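Local coordinates for TTHB210-like domain-containing protein (Thermus thermophilus, PDB 3VG8) that is of unknown function, but is controlled by the sigma-E/anti-sigma-E regulatory system and assembles into a homodecamer, at residues R38-K44 against E107-E112. The protein carries 1 engineered substitution. Sequence-based numbering, arbitrary orientation.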
# COMPACT_ATOMS: atom_id res chain seq x y z
N ARG F 38 28.00 12.40 -8.41
CA ARG F 38 29.28 11.77 -8.06
C ARG F 38 29.88 10.93 -9.18
O ARG F 38 31.07 10.63 -9.15
CB ARG F 38 29.11 10.91 -6.79
CG ARG F 38 28.81 11.71 -5.51
CD ARG F 38 28.95 10.84 -4.26
NE ARG F 38 28.47 11.45 -3.02
CZ ARG F 38 29.16 12.33 -2.30
NH1 ARG F 38 30.36 12.72 -2.68
NH2 ARG F 38 28.64 12.83 -1.19
N ALA F 39 29.07 10.56 -10.16
CA ALA F 39 29.53 9.74 -11.27
C ALA F 39 30.02 10.62 -12.41
O ALA F 39 30.52 10.14 -13.43
CB ALA F 39 28.40 8.81 -11.76
N GLY F 40 29.85 11.93 -12.26
CA GLY F 40 30.31 12.82 -13.30
C GLY F 40 29.28 13.06 -14.39
O GLY F 40 29.62 13.62 -15.43
N ASN F 41 28.04 12.62 -14.16
CA ASN F 41 26.95 12.83 -15.11
C ASN F 41 26.33 14.21 -14.84
O ASN F 41 26.16 14.60 -13.68
CB ASN F 41 25.84 11.80 -14.91
CG ASN F 41 26.32 10.39 -15.11
OD1 ASN F 41 26.94 10.09 -16.12
ND2 ASN F 41 26.02 9.51 -14.16
N LEU F 42 25.98 14.94 -15.90
CA LEU F 42 25.35 16.24 -15.76
C LEU F 42 23.89 16.04 -15.33
O LEU F 42 23.10 15.40 -16.04
CB LEU F 42 25.39 17.00 -17.08
CG LEU F 42 24.67 18.35 -17.10
CD1 LEU F 42 25.30 19.31 -16.11
CD2 LEU F 42 24.73 18.93 -18.53
N VAL F 43 23.54 16.60 -14.18
CA VAL F 43 22.20 16.48 -13.61
C VAL F 43 21.28 17.65 -13.97
O VAL F 43 20.08 17.46 -14.26
CB VAL F 43 22.30 16.38 -12.06
CG1 VAL F 43 20.92 16.28 -11.42
CG2 VAL F 43 23.10 15.14 -11.69
N LYS F 44 21.83 18.86 -13.97
CA LYS F 44 21.01 20.04 -14.27
C LYS F 44 21.80 21.27 -14.65
O LYS F 44 22.98 21.37 -14.36
CB LYS F 44 20.09 20.37 -13.09
CG LYS F 44 20.78 20.70 -11.76
CD LYS F 44 19.71 21.00 -10.68
CE LYS F 44 20.25 21.05 -9.26
NZ LYS F 44 19.15 21.17 -8.24
N GLU F 107 16.91 13.29 -9.27
CA GLU F 107 17.70 14.48 -8.98
C GLU F 107 18.02 14.54 -7.50
O GLU F 107 19.17 14.73 -7.11
CB GLU F 107 16.93 15.74 -9.42
CG GLU F 107 17.65 17.06 -9.25
CD GLU F 107 17.44 17.67 -7.87
OE1 GLU F 107 16.35 17.48 -7.30
OE2 GLU F 107 18.35 18.36 -7.38
N ARG F 108 17.00 14.37 -6.66
CA ARG F 108 17.21 14.41 -5.22
C ARG F 108 18.10 13.25 -4.76
O ARG F 108 18.90 13.41 -3.86
CB ARG F 108 15.85 14.38 -4.49
CG ARG F 108 15.07 15.71 -4.56
CD ARG F 108 15.73 16.80 -3.69
NE ARG F 108 16.75 17.55 -4.40
CZ ARG F 108 17.45 18.55 -3.89
NH1 ARG F 108 17.25 18.95 -2.64
NH2 ARG F 108 18.37 19.17 -4.65
N LYS F 109 17.99 12.11 -5.42
CA LYS F 109 18.82 10.97 -5.06
C LYS F 109 20.28 11.15 -5.45
O LYS F 109 21.17 11.00 -4.61
CB LYS F 109 18.30 9.69 -5.70
CG LYS F 109 19.23 8.48 -5.49
CD LYS F 109 18.72 7.23 -6.22
CE LYS F 109 19.59 6.02 -5.93
NZ LYS F 109 19.25 4.85 -6.81
N VAL F 110 20.55 11.48 -6.71
CA VAL F 110 21.94 11.61 -7.12
C VAL F 110 22.66 12.85 -6.62
O VAL F 110 23.89 12.88 -6.58
CB VAL F 110 22.10 11.46 -8.67
CG1 VAL F 110 21.45 10.11 -9.11
CG2 VAL F 110 21.48 12.65 -9.41
N LEU F 111 21.92 13.87 -6.20
CA LEU F 111 22.59 15.05 -5.66
C LEU F 111 22.54 15.00 -4.14
O LEU F 111 23.04 15.90 -3.47
CB LEU F 111 21.95 16.35 -6.19
CG LEU F 111 22.11 16.54 -7.70
CD1 LEU F 111 21.53 17.89 -8.12
CD2 LEU F 111 23.58 16.47 -8.07
N GLU F 112 21.96 13.93 -3.61
CA GLU F 112 21.86 13.69 -2.16
C GLU F 112 21.32 14.91 -1.41
O GLU F 112 21.92 15.38 -0.45
CB GLU F 112 23.24 13.32 -1.60
CG GLU F 112 23.83 11.98 -2.08
CD GLU F 112 25.29 11.82 -1.63
OE1 GLU F 112 25.61 12.28 -0.51
OE2 GLU F 112 26.11 11.25 -2.38
O HOH W 1 25.71 10.97 -6.78
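With CG anti to the backbone N (chi1 -177°) and a bend at chi2, Glu107 turns its carboxylate to the amine of Lys44, whose chain runs extended beyond CG. Lys44 NZ meets Glu107 OE2 at 3.0 Å from above the carboxylate plane, while Arg108 grips the same carboxylate side-on, NE to OE1 and NH2 to the syn lone pair of OE2. Glu107 thus stands between two cations, Lys44 NZ and Arg108 NH2 being 4.2 Å apart; Glu98 also pairs with the lysine, and Asp24 of a neighbouring subunit with the arginine. A glutamine here would probably leave this buried pair of like charges without the anion that joins them. Beside the network, Val43 CG1 and Leu111 CD1 meet tip to tip at 3.7 Å, and Val43 CG2 packs as closely on Val110 CG2. At the other end, Arg38 forms a salt bridge with Glu112: NH2 reaches OE1 nearly straight (168°), although the two planes lie 38° apart, while the modelled NE to OE2 distance is doubtfully short. A water links Arg38 N to Val110 O. The contact docks a C-terminal helix, ended by a Schellman motif at Glu112, against a classic beta bulge where Val43 and Lys44 face Ala35, in an alpha+beta fold.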